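Local coordinates for protein ribokinase (Thermotoga maritima, PDB 1VM7) that probably catalyses the ATP- and magnesium-dependent phosphorylation of D-ribose at O-5, giving D-ribose 5-phosphate, at residues L83-Y88 and Y96-L101; D200-F205 and E213-L218; G281-A286 and E305-N310. All coordinates share one frame; numbering follows the deposited sequence.

Contact 1 (L83-Y88 and Y96-L101); sequences LLIENY and YIRVSL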
ATOM      1  N   LEU A  83      14.258  -1.769   6.708  1.00 33.53           N
ATOM      2  CA  LEU A  83      14.826  -1.949   5.369  1.00 34.18           C
ATOM      3  C   LEU A  83      15.612  -0.706   4.928  1.00 33.83           C
ATOM      4  O   LEU A  83      16.702  -0.830   4.331  1.00 32.12           O
ATOM      5  CB  LEU A  83      13.749  -2.361   4.347  1.00 35.64           C
ATOM      6  CG  LEU A  83      13.237  -3.800   4.663  1.00 38.58           C
ATOM      7  CD1 LEU A  83      11.868  -4.128   4.010  1.00 40.38           C
ATOM      8  CD2 LEU A  83      14.288  -4.887   4.333  1.00 38.58           C
ATOM      9  N   LEU A  84      15.061   0.486   5.193  1.00 33.19           N
ATOM     10  CA  LEU A  84      15.768   1.726   4.828  1.00 33.34           C
ATOM     11  C   LEU A  84      17.079   1.891   5.636  1.00 33.20           C
ATOM     12  O   LEU A  84      18.096   2.316   5.119  1.00 32.92           O
ATOM     13  CB  LEU A  84      14.888   2.922   5.031  1.00 33.53           C
ATOM     14  CG  LEU A  84      13.665   3.038   4.101  1.00 35.59           C
ATOM     15  CD1 LEU A  84      12.995   4.339   4.427  1.00 34.95           C
ATOM     16  CD2 LEU A  84      14.042   2.942   2.668  1.00 35.85           C
ATOM     17  N   ILE A  85      17.047   1.529   6.906  1.00 32.98           N
ATOM     18  CA  ILE A  85      18.260   1.578   7.738  1.00 33.13           C
ATOM     19  C   ILE A  85      19.349   0.642   7.190  1.00 34.04           C
ATOM     20  O   ILE A  85      20.525   1.054   7.057  1.00 33.58           O
ATOM     21  CB  ILE A  85      17.921   1.324   9.200  1.00 32.87           C
ATOM     22  CG1 ILE A  85      17.157   2.534   9.749  1.00 31.21           C
ATOM     23  CG2 ILE A  85      19.168   1.041  10.042  1.00 34.06           C
ATOM     24  CD1 ILE A  85      16.553   2.291  11.085  1.00 29.34           C
ATOM     25  N   GLU A  86      18.963  -0.572   6.797  1.00 34.49           N
ATOM     26  CA  GLU A  86      19.917  -1.491   6.176  1.00 35.97           C
ATOM     27  C   GLU A  86      20.523  -0.876   4.951  1.00 34.95           C
ATOM     28  O   GLU A  86      21.732  -0.986   4.741  1.00 35.79           O
ATOM     29  CB  GLU A  86      19.327  -2.837   5.738  1.00 35.57           C
ATOM     30  CG  GLU A  86      18.254  -3.372   6.595  1.00 39.15           C
ATOM     31  CD  GLU A  86      17.887  -4.834   6.249  1.00 41.27           C
ATOM     32  OE1 GLU A  86      18.485  -5.386   5.250  1.00 46.41           O
ATOM     33  OE2 GLU A  86      17.013  -5.385   6.989  1.00 43.84           O
ATOM     34  N   ASN A  87      19.692  -0.288   4.102  1.00 34.83           N
ATOM     35  CA  ASN A  87      20.181   0.337   2.868  1.00 34.75           C
ATOM     36  C   ASN A  87      21.147   1.447   3.245  1.00 34.33           C
ATOM     37  O   ASN A  87      22.238   1.530   2.709  1.00 34.06           O
ATOM     38  CB  ASN A  87      19.047   0.946   2.043  1.00 34.76           C
ATOM     39  CG  ASN A  87      18.058  -0.085   1.515  1.00 37.07           C
ATOM     40  OD1 ASN A  87      18.315  -1.294   1.562  1.00 38.70           O
ATOM     41  ND2 ASN A  87      16.897   0.392   1.010  1.00 35.40           N
ATOM     42  N   TYR A  88      20.727   2.299   4.184  1.00 34.12           N
ATOM     43  CA  TYR A  88      21.517   3.467   4.566  1.00 34.26           C
ATOM     44  C   TYR A  88      22.865   3.070   5.181  1.00 34.32           C
ATOM     45  O   TYR A  88      23.897   3.620   4.772  1.00 33.67           O
ATOM     46  CB  TYR A  88      20.720   4.440   5.460  1.00 34.03           C
ATOM     47  CG  TYR A  88      19.450   5.028   4.849  1.00 33.95           C
ATOM     48  CD1 TYR A  88      19.172   4.927   3.483  1.00 34.39           C
ATOM     49  CD2 TYR A  88      18.512   5.709   5.655  1.00 34.66           C
ATOM     50  CE1 TYR A  88      18.022   5.461   2.957  1.00 34.50           C
ATOM     51  CE2 TYR A  88      17.339   6.213   5.132  1.00 32.93           C
ATOM     52  CZ  TYR A  88      17.093   6.105   3.788  1.00 34.92           C
ATOM     53  OH  TYR A  88      15.930   6.582   3.245  1.00 33.92           O
ATOM     54  N   TYR A  96      19.634   9.480  10.162  1.00 33.50           N
ATOM     55  CA  TYR A  96      18.203   9.226  10.210  1.00 33.21           C
ATOM     56  C   TYR A  96      17.698   9.271  11.648  1.00 32.48           C
ATOM     57  O   TYR A  96      18.418   8.923  12.560  1.00 31.61           O
ATOM     58  CB  TYR A  96      17.850   7.869   9.612  1.00 33.88           C
ATOM     59  CG  TYR A  96      18.599   6.710  10.227  1.00 34.22           C
ATOM     60  CD1 TYR A  96      18.161   6.088  11.397  1.00 33.43           C
ATOM     61  CD2 TYR A  96      19.746   6.224   9.603  1.00 36.54           C
ATOM     62  CE1 TYR A  96      18.876   5.003  11.933  1.00 34.60           C
ATOM     63  CE2 TYR A  96      20.450   5.184  10.115  1.00 34.29           C
ATOM     64  CZ  TYR A  96      20.033   4.581  11.261  1.00 34.84           C
ATOM     65  OH  TYR A  96      20.806   3.547  11.680  1.00 36.25           O
ATOM     66  N   ILE A  97      16.435   9.666  11.794  1.00 32.10           N
ATOM     67  CA  ILE A  97      15.743   9.786  13.059  1.00 31.91           C
ATOM     68  C   ILE A  97      14.500   8.917  13.004  1.00 31.76           C
ATOM     69  O   ILE A  97      13.716   9.050  12.076  1.00 31.67           O
ATOM     70  CB  ILE A  97      15.279  11.238  13.278  1.00 31.89           C
ATOM     71  CG1 ILE A  97      16.470  12.174  13.443  1.00 32.72           C
ATOM     72  CG2 ILE A  97      14.328  11.361  14.504  1.00 31.61           C
ATOM     73  CD1 ILE A  97      16.071  13.645  13.296  1.00 32.66           C
ATOM     74  N   ARG A  98      14.309   8.057  14.001  1.00 31.55           N
ATOM     75  CA  ARG A  98      13.143   7.186  14.044  1.00 32.29           C
ATOM     76  C   ARG A  98      12.054   7.810  14.865  1.00 32.14           C
ATOM     77  O   ARG A  98      12.339   8.366  15.901  1.00 31.94           O
ATOM     78  CB  ARG A  98      13.517   5.837  14.638  1.00 32.17           C
ATOM     79  CG  ARG A  98      14.706   5.223  13.929  1.00 33.80           C
ATOM     80  CD  ARG A  98      14.903   3.801  14.329  1.00 36.02           C
ATOM     81  NE  ARG A  98      14.119   2.923  13.487  1.00 37.45           N
ATOM     82  CZ  ARG A  98      14.245   1.603  13.473  1.00 37.32           C
ATOM     83  NH1 ARG A  98      15.114   0.987  14.290  1.00 37.79           N
ATOM     84  NH2 ARG A  98      13.479   0.902  12.656  1.00 34.80           N
ATOM     85  N   VAL A  99      10.814   7.757  14.374  1.00 32.71           N
ATOM     86  CA  VAL A  99       9.661   8.319  15.083  1.00 33.16           C
ATOM     87  C   VAL A  99       8.586   7.263  15.094  1.00 33.60           C
ATOM     88  O   VAL A  99       8.722   6.245  14.411  1.00 34.21           O
ATOM     89  CB  VAL A  99       9.157   9.643  14.441  1.00 33.68           C
ATOM     90  CG1 VAL A  99      10.231  10.716  14.564  1.00 34.18           C
ATOM     91  CG2 VAL A  99       8.766   9.469  12.945  1.00 33.35           C
ATOM     92  N   SER A 100       7.526   7.475  15.859  1.00 33.86           N
ATOM     93  CA  SER A 100       6.477   6.460  16.003  1.00 34.57           C
ATOM     94  C   SER A 100       5.411   6.442  14.878  1.00 34.77           C
ATOM     95  O   SER A 100       4.535   5.585  14.864  1.00 35.71           O
ATOM     96  CB  SER A 100       5.779   6.624  17.354  1.00 34.53           C
ATOM     97  OG  SER A 100       5.022   7.809  17.316  1.00 35.26           O
ATOM     98  N   LEU A 101       5.494   7.348  13.908  1.00 34.75           N
ATOM     99  CA  LEU A 101       4.572   7.299  12.786  1.00 34.00           C
ATOM    100  C   LEU A 101       5.070   6.234  11.803  1.00 32.96           C
ATOM    101  O   LEU A 101       6.242   5.864  11.836  1.00 32.97           O
ATOM    102  CB  LEU A 101       4.477   8.654  12.106  1.00 34.58           C
ATOM    103  CG  LEU A 101       3.732   9.807  12.803  1.00 36.63           C
ATOM    104  CD1 LEU A 101       3.689  10.995  11.845  1.00 40.16           C
ATOM    105  CD2 LEU A 101       2.304   9.470  13.187  1.00 37.71           C
TER
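Torsions turn I85 and Y96 to face each other: the isoleucine sets CG2 anti to its backbone N and CG1 anti to its carbonyl carbon (chi1 -70°), while Y96 holds CG between its backbone N and carbonyl carbon (chi1 55°), which lays the ring against the helix. I85 CG1 stands over one face of that ring, 3.9 Å from its centroid, a CH-pi contact displaced toward the CE1-CZ rim. The CG2 methyl and the CD1 end of the CG1 branch widen the contact: I85 CG2 lies 3.4 Å from Y96 OH, while I85 CD1 touches Y96 CE1 and sits over the centre of one face of the R98 guanidinium, 3.4 Å from R98 CZ. R98 is held flat under that methyl by bonds from NE to the carbonyl O of G76 and from NH2 to S81, with a salt bridge to D82. Y88 joins more loosely, the edge of its ring 4.2 Å (CD2) from Y96 CD2, while its hydroxyl is hydrogen-bonded to S23. A serine in place of Y96 would probably leave CG1 and CG2 of I85 without their aromatic cover and open a gap beside Y88. This is beta-alpha-beta crossover packing: segments 83-88 and 96-98, on helix 79-90 and strand 93-98, run nearly antiparallel (159°), the strand is outermost in the large sheet of this chain, and I85 and Y96 also rest on the adjoining strand 69-75.

Contact 2 (D200-F205 and E213-L218); sequences DFFGEF and EKFLEL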
ATOM      1  N   ASP A 200       3.806  31.443  -9.793  1.00 34.16           N
ATOM      2  CA  ASP A 200       3.498  31.728  -8.396  1.00 34.37           C
ATOM      3  C   ASP A 200       4.178  32.993  -7.894  1.00 34.18           C
ATOM      4  O   ASP A 200       3.533  33.857  -7.286  1.00 33.96           O
ATOM      5  CB  ASP A 200       3.866  30.566  -7.485  1.00 34.54           C
ATOM      6  CG  ASP A 200       2.947  29.383  -7.674  1.00 36.30           C
ATOM      7  OD1 ASP A 200       1.867  29.576  -8.290  1.00 40.41           O
ATOM      8  OD2 ASP A 200       3.306  28.273  -7.217  1.00 40.17           O
ATOM      9  N   PHE A 201       5.474  33.116  -8.151  1.00 33.66           N
ATOM     10  CA  PHE A 201       6.244  34.210  -7.550  1.00 33.31           C
ATOM     11  C   PHE A 201       6.405  35.471  -8.392  1.00 33.28           C
ATOM     12  O   PHE A 201       6.634  36.549  -7.857  1.00 32.96           O
ATOM     13  CB  PHE A 201       7.604  33.703  -7.090  1.00 33.19           C
ATOM     14  CG  PHE A 201       7.516  32.794  -5.935  1.00 31.92           C
ATOM     15  CD1 PHE A 201       7.203  33.291  -4.684  1.00 32.61           C
ATOM     16  CD2 PHE A 201       7.672  31.440  -6.093  1.00 33.78           C
ATOM     17  CE1 PHE A 201       7.088  32.451  -3.599  1.00 32.49           C
ATOM     18  CE2 PHE A 201       7.566  30.583  -5.005  1.00 33.25           C
ATOM     19  CZ  PHE A 201       7.271  31.096  -3.758  1.00 32.84           C
ATOM     20  N   PHE A 202       6.308  35.339  -9.702  1.00 33.12           N
ATOM     21  CA  PHE A 202       6.498  36.483 -10.566  1.00 33.22           C
ATOM     22  C   PHE A 202       5.232  36.796 -11.392  1.00 33.25           C
ATOM     23  O   PHE A 202       5.260  37.674 -12.233  1.00 33.15           O
ATOM     24  CB  PHE A 202       7.728  36.262 -11.464  1.00 32.93           C
ATOM     25  CG  PHE A 202       8.949  35.689 -10.743  1.00 32.71           C
ATOM     26  CD1 PHE A 202       9.497  36.325  -9.636  1.00 32.45           C
ATOM     27  CD2 PHE A 202       9.585  34.552 -11.225  1.00 32.06           C
ATOM     28  CE1 PHE A 202      10.623  35.821  -9.005  1.00 32.95           C
ATOM     29  CE2 PHE A 202      10.706  34.036 -10.604  1.00 32.93           C
ATOM     30  CZ  PHE A 202      11.226  34.665  -9.479  1.00 33.31           C
ATOM     31  N   GLY A 203       4.143  36.061 -11.153  1.00 33.84           N
ATOM     32  CA  GLY A 203       2.854  36.319 -11.776  1.00 34.04           C
ATOM     33  C   GLY A 203       2.711  35.917 -13.236  1.00 34.54           C
ATOM     34  O   GLY A 203       1.672  36.184 -13.850  1.00 35.26           O
ATOM     35  N   GLU A 204       3.738  35.304 -13.807  1.00 34.79           N
ATOM     36  CA  GLU A 204       3.712  34.889 -15.202  1.00 35.37           C
ATOM     37  C   GLU A 204       4.838  33.914 -15.421  1.00 35.39           C
ATOM     38  O   GLU A 204       5.693  33.739 -14.552  1.00 35.44           O
ATOM     39  CB  GLU A 204       3.820  36.082 -16.188  1.00 35.58           C
ATOM     40  CG  GLU A 204       4.981  37.050 -15.956  1.00 35.77           C
ATOM     41  CD  GLU A 204       5.197  38.057 -17.102  1.00 36.32           C
ATOM     42  OE1 GLU A 204       4.272  38.358 -17.902  1.00 33.95           O
ATOM     43  OE2 GLU A 204       6.337  38.568 -17.187  1.00 39.86           O
ATOM     44  N   PHE A 205       4.791  33.238 -16.561  1.00 35.61           N
ATOM     45  CA  PHE A 205       5.905  32.466 -17.057  1.00 35.65           C
ATOM     46  C   PHE A 205       6.119  32.897 -18.491  1.00 35.53           C
ATOM     47  O   PHE A 205       5.260  32.680 -19.340  1.00 35.89           O
ATOM     48  CB  PHE A 205       5.609  30.985 -17.011  1.00 35.69           C
ATOM     49  CG  PHE A 205       6.695  30.157 -17.611  1.00 36.43           C
ATOM     50  CD1 PHE A 205       7.932  30.065 -16.983  1.00 35.53           C
ATOM     51  CD2 PHE A 205       6.500  29.503 -18.821  1.00 36.88           C
ATOM     52  CE1 PHE A 205       8.932  29.317 -17.522  1.00 35.96           C
ATOM     53  CE2 PHE A 205       7.517  28.737 -19.365  1.00 36.75           C
ATOM     54  CZ  PHE A 205       8.728  28.646 -18.714  1.00 36.32           C
ATOM     55  N   GLU A 213      16.488  34.173 -14.180  1.00 32.08           N
ATOM     56  CA  GLU A 213      17.002  35.505 -13.912  1.00 32.89           C
ATOM     57  C   GLU A 213      16.293  36.170 -12.758  1.00 32.95           C
ATOM     58  O   GLU A 213      16.925  36.826 -11.945  1.00 33.31           O
ATOM     59  CB  GLU A 213      16.874  36.396 -15.125  1.00 32.74           C
ATOM     60  CG  GLU A 213      18.039  36.320 -16.088  1.00 33.94           C
ATOM     61  CD  GLU A 213      18.109  37.566 -16.976  1.00 33.87           C
ATOM     62  OE1 GLU A 213      17.118  38.338 -17.017  1.00 35.66           O
ATOM     63  OE2 GLU A 213      19.166  37.798 -17.607  1.00 37.22           O
ATOM     64  N   LYS A 214      14.977  36.028 -12.695  1.00 33.08           N
ATOM     65  CA  LYS A 214      14.232  36.652 -11.609  1.00 33.03           C
ATOM     66  C   LYS A 214      14.577  36.042 -10.290  1.00 32.68           C
ATOM     67  O   LYS A 214      14.604  36.732  -9.290  1.00 31.91           O
ATOM     68  CB  LYS A 214      12.742  36.589 -11.839  1.00 33.26           C
ATOM     69  CG  LYS A 214      12.376  37.456 -12.957  1.00 32.39           C
ATOM     70  CD  LYS A 214      10.917  37.509 -13.282  1.00 33.75           C
ATOM     71  CE  LYS A 214      10.726  38.525 -14.356  1.00 32.01           C
ATOM     72  NZ  LYS A 214      11.375  39.851 -13.984  1.00 34.82           N
ATOM     73  N   PHE A 215      14.842  34.743 -10.271  1.00 32.86           N
ATOM     74  CA  PHE A 215      15.262  34.127  -9.030  1.00 33.20           C
ATOM     75  C   PHE A 215      16.599  34.690  -8.544  1.00 33.14           C
ATOM     76  O   PHE A 215      16.780  34.934  -7.351  1.00 32.14           O
ATOM     77  CB  PHE A 215      15.291  32.613  -9.150  1.00 33.60           C
ATOM     78  CG  PHE A 215      13.945  32.006  -8.984  1.00 33.28           C
ATOM     79  CD1 PHE A 215      13.268  32.144  -7.767  1.00 34.25           C
ATOM     80  CD2 PHE A 215      13.329  31.343 -10.029  1.00 33.87           C
ATOM     81  CE1 PHE A 215      12.009  31.613  -7.586  1.00 35.28           C
ATOM     82  CE2 PHE A 215      12.054  30.802  -9.859  1.00 35.61           C
ATOM     83  CZ  PHE A 215      11.392  30.936  -8.629  1.00 35.28           C
ATOM     84  N   LEU A 216      17.506  34.953  -9.481  1.00 33.55           N
ATOM     85  CA  LEU A 216      18.738  35.679  -9.163  1.00 33.76           C
ATOM     86  C   LEU A 216      18.444  37.006  -8.446  1.00 34.25           C
ATOM     87  O   LEU A 216      19.167  37.366  -7.513  1.00 34.67           O
ATOM     88  CB  LEU A 216      19.574  35.983 -10.410  1.00 33.59           C
ATOM     89  CG  LEU A 216      20.196  34.846 -11.207  1.00 33.04           C
ATOM     90  CD1 LEU A 216      21.041  35.401 -12.330  1.00 32.89           C
ATOM     91  CD2 LEU A 216      21.030  33.936 -10.314  1.00 33.56           C
ATOM     92  N   GLU A 217      17.388  37.709  -8.861  1.00 33.90           N
ATOM     93  CA  GLU A 217      16.999  38.962  -8.220  1.00 34.21           C
ATOM     94  C   GLU A 217      16.495  38.814  -6.789  1.00 33.88           C
ATOM     95  O   GLU A 217      16.542  39.787  -6.024  1.00 34.12           O
ATOM     96  CB  GLU A 217      15.953  39.724  -9.038  1.00 34.12           C
ATOM     97  CG  GLU A 217      16.535  40.446 -10.221  1.00 34.52           C
ATOM     98  CD  GLU A 217      15.593  41.472 -10.775  1.00 35.23           C
ATOM     99  OE1 GLU A 217      14.396  41.438 -10.439  1.00 34.92           O
ATOM    100  OE2 GLU A 217      16.052  42.336 -11.537  1.00 37.75           O
ATOM    101  N   LEU A 218      15.966  37.644  -6.447  1.00 33.29           N
ATOM    102  CA  LEU A 218      15.526  37.380  -5.076  1.00 33.26           C
ATOM    103  C   LEU A 218      16.698  36.956  -4.163  1.00 33.05           C
ATOM    104  O   LEU A 218      16.517  36.787  -2.954  1.00 32.88           O
ATOM    105  CB  LEU A 218      14.444  36.299  -5.049  1.00 33.59           C
ATOM    106  CG  LEU A 218      13.121  36.571  -5.766  1.00 33.69           C
ATOM    107  CD1 LEU A 218      12.205  35.351  -5.617  1.00 33.80           C
ATOM    108  CD2 LEU A 218      12.457  37.807  -5.217  1.00 33.52           C
TER
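The backbones come nearest at F202 and K214, whose CA atoms are 7.8 Å apart, where helix 191-202 ends and G203 leaves the helical conformation with positive phi (75°). With CG anti to its carbonyl carbon (chi1 -44°), F202 directs its ring at the second helix, meeting K214 over a face and F215 and L218 at its edge. K214 lays its aliphatic chain along that face, with CB over the ring centre, 3.5 Å from the centroid, and K214 CD near F202 CG; the ring meets these methylenes because the end of the lysine chain leads away from it. Against F215 the ring presents its edge: CE2 and CZ of F202 point into the face of F215 in a T-shaped pair, the centroids 4.7 Å apart and the planes at 65°. L218 CD1 comes up at another part of the edge, 3.8 Å from F202 CE1. F201 CB lies off-centre over the opposite face. The cluster is a helix-loop-helix packing of two successive helices, joining the C-terminal end of helix 191-202 to the last turns of helix 208-217; the rings of F201 and F215 continue it onto F181, while F215 packs back on L197 of helix 191-202.

Contact 3 (G281-A286 and E305-N310); sequences GTAAAA and EAFLKN
A283 and A286, one turn apart on helix 274-288, offer F307 and L308 of helix 301-309 a small-residue surface in a steep helix-helix crossing. The axes of the two short segments approach to 9.6 Å at a signed angle of 112°. At the centre, the methyl of A283 meets both large side chains: its CB is 3.6 Å from L308 CD2 and 3.8 Å from F307 CD2. The extended chi1 of F307 (-163°), with CG pointing away from the backbone N, carries the ring across to the alanine helix, where F307 CE2 is 4.4 Å from A286 CB. Both methyls approach the ring obliquely. L308 turns differently, placing CG anti to its own carbonyl carbon, and its CD2 branch swings back to A283. Around it, F246 packs against both A283 and the ring of F307, while L308 also reaches I279 and F280, earlier on helix 274-288. The predicted potassium ligands R291 and S288 lie within about 8 Å, side chain to side chain, of F307 and A286 respectively, but the contact itself is structural: short alanines receive bulky side chains, a packing that lays the C-terminal helix of this PfkB-family kinase across helix 274-288.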
ATOM      1  N   GLY A 281      27.296  15.772 -13.069  1.00 32.35           N
ATOM      2  CA  GLY A 281      25.941  15.399 -12.731  1.00 32.17           C
ATOM      3  C   GLY A 281      25.113  14.994 -13.929  1.00 31.90           C
ATOM      4  O   GLY A 281      24.268  14.104 -13.853  1.00 31.74           O
ATOM      5  N   THR A 282      25.324  15.694 -15.027  1.00 32.12           N
ATOM      6  CA  THR A 282      24.681  15.361 -16.297  1.00 32.05           C
ATOM      7  C   THR A 282      25.033  13.922 -16.706  1.00 30.93           C
ATOM      8  O   THR A 282      24.189  13.169 -17.163  1.00 30.49           O
ATOM      9  CB  THR A 282      25.100  16.378 -17.382  1.00 31.81           C
ATOM     10  OG1 THR A 282      24.331  17.579 -17.212  1.00 34.09           O
ATOM     11  CG2 THR A 282      24.869  15.836 -18.762  1.00 32.73           C
ATOM     12  N   ALA A 283      26.294  13.555 -16.546  1.00 30.44           N
ATOM     13  CA  ALA A 283      26.747  12.231 -16.918  1.00 30.14           C
ATOM     14  C   ALA A 283      26.094  11.155 -16.068  1.00 30.05           C
ATOM     15  O   ALA A 283      25.666  10.120 -16.570  1.00 29.44           O
ATOM     16  CB  ALA A 283      28.260  12.150 -16.772  1.00 30.51           C
ATOM     17  N   ALA A 284      26.032  11.415 -14.769  1.00 30.26           N
ATOM     18  CA  ALA A 284      25.425  10.518 -13.792  1.00 30.46           C
ATOM     19  C   ALA A 284      23.927  10.337 -14.009  1.00 30.91           C
ATOM     20  O   ALA A 284      23.434   9.201 -13.983  1.00 30.47           O
ATOM     21  CB  ALA A 284      25.679  11.047 -12.381  1.00 30.85           C
ATOM     22  N   ALA A 285      23.216  11.452 -14.222  1.00 31.05           N
ATOM     23  CA  ALA A 285      21.801  11.413 -14.568  1.00 31.23           C
ATOM     24  C   ALA A 285      21.591  10.594 -15.824  1.00 31.08           C
ATOM     25  O   ALA A 285      20.694   9.770 -15.883  1.00 31.13           O
ATOM     26  CB  ALA A 285      21.275  12.801 -14.791  1.00 31.72           C
ATOM     27  N   ALA A 286      22.417  10.849 -16.833  1.00 30.71           N
ATOM     28  CA  ALA A 286      22.263  10.236 -18.136  1.00 30.69           C
ATOM     29  C   ALA A 286      22.392   8.710 -18.066  1.00 31.04           C
ATOM     30  O   ALA A 286      21.797   7.980 -18.860  1.00 31.37           O
ATOM     31  CB  ALA A 286      23.339  10.780 -19.084  1.00 30.50           C
ATOM     32  N   GLU A 305      32.683   7.662 -14.257  1.00 32.79           N
ATOM     33  CA  GLU A 305      34.017   7.935 -14.813  1.00 33.16           C
ATOM     34  C   GLU A 305      34.235   7.276 -16.182  1.00 33.34           C
ATOM     35  O   GLU A 305      34.827   7.879 -17.076  1.00 32.86           O
ATOM     36  CB  GLU A 305      35.142   7.480 -13.851  1.00 33.06           C
ATOM     37  CG  GLU A 305      35.164   8.189 -12.473  1.00 34.40           C
ATOM     38  CD  GLU A 305      35.580   9.653 -12.562  1.00 34.30           C
ATOM     39  OE1 GLU A 305      36.499   9.965 -13.321  1.00 37.19           O
ATOM     40  OE2 GLU A 305      34.998  10.503 -11.874  1.00 35.27           O
ATOM     41  N   ALA A 306      33.767   6.041 -16.333  1.00 33.82           N
ATOM     42  CA  ALA A 306      33.866   5.333 -17.613  1.00 34.39           C
ATOM     43  C   ALA A 306      33.037   6.029 -18.691  1.00 34.64           C
ATOM     44  O   ALA A 306      33.407   6.026 -19.856  1.00 34.78           O
ATOM     45  CB  ALA A 306      33.450   3.865 -17.449  1.00 34.26           C
ATOM     46  N   PHE A 307      31.934   6.648 -18.284  1.00 34.91           N
ATOM     47  CA  PHE A 307      31.111   7.390 -19.210  1.00 35.45           C
ATOM     48  C   PHE A 307      31.875   8.591 -19.799  1.00 35.49           C
ATOM     49  O   PHE A 307      31.955   8.762 -21.017  1.00 35.56           O
ATOM     50  CB  PHE A 307      29.840   7.850 -18.501  1.00 35.34           C
ATOM     51  CG  PHE A 307      28.774   8.254 -19.434  1.00 35.44           C
ATOM     52  CD1 PHE A 307      28.126   7.296 -20.196  1.00 35.54           C
ATOM     53  CD2 PHE A 307      28.423   9.586 -19.574  1.00 36.32           C
ATOM     54  CE1 PHE A 307      27.130   7.656 -21.070  1.00 36.81           C
ATOM     55  CE2 PHE A 307      27.436   9.963 -20.450  1.00 36.17           C
ATOM     56  CZ  PHE A 307      26.783   8.998 -21.205  1.00 37.09           C
ATOM     57  N   LEU A 308      32.399   9.409 -18.892  1.00 35.47           N
ATOM     58  CA  LEU A 308      33.072  10.649 -19.192  1.00 35.52           C
ATOM     59  C   LEU A 308      34.348  10.418 -19.992  1.00 36.01           C
ATOM     60  O   LEU A 308      34.659  11.198 -20.880  1.00 34.94           O
ATOM     61  CB  LEU A 308      33.427  11.350 -17.887  1.00 34.99           C
ATOM     62  CG  LEU A 308      32.236  11.838 -17.048  1.00 36.00           C
ATOM     63  CD1 LEU A 308      32.655  12.033 -15.614  1.00 34.85           C
ATOM     64  CD2 LEU A 308      31.650  13.137 -17.641  1.00 36.45           C
ATOM     65  N   LYS A 309      35.064   9.342 -19.655  1.00 36.66           N
ATOM     66  CA  LYS A 309      36.266   8.949 -20.364  1.00 37.45           C
ATOM     67  C   LYS A 309      35.906   8.555 -21.795  1.00 37.94           C
ATOM     68  O   LYS A 309      36.526   9.021 -22.756  1.00 37.81           O
ATOM     69  CB  LYS A 309      36.969   7.791 -19.648  1.00 37.63           C
ATOM     70  N   ASN A 310      34.877   7.719 -21.914  1.00 38.65           N
ATOM     71  CA  ASN A 310      34.332   7.274 -23.211  1.00 39.22           C
ATOM     72  C   ASN A 310      33.931   8.390 -24.215  1.00 39.21           C
ATOM     73  O   ASN A 310      33.384   7.885 -25.362  1.00 39.61           O
ATOM     74  CB  ASN A 310      33.091   6.373 -22.991  1.00 39.57           C
ATOM     75  CG  ASN A 310      33.405   4.886 -23.128  1.00 39.78           C
ATOM     76  OD1 ASN A 310      34.109   4.475 -24.043  1.00 36.17           O
ATOM     77  ND2 ASN A 310      32.849   4.070 -22.221  1.00 40.16           N
TER

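In the fold
Followed from the N terminus, the three contacts come strictly in series, none nesting in or crossing another. Contact 1 closes first, over a seven-residue link, and secures one crossover at the 93-98 edge of the nine-stranded sheet. Contact 2 follows after strands of the smaller sheet and then the middle strands of the large one, and closes an equally short link between two successive helices, just before strand 222-226. Contact 3 spans eighteen residues and fastens the C-terminal helix to helix 274-288. Contacts 1 and 2 lie on opposite sides of the chain's centre, their own centres about 37 Å apart. Contact 3's centre is about 31 and 32 Å from theirs. Separate local closures thus consolidate one fold.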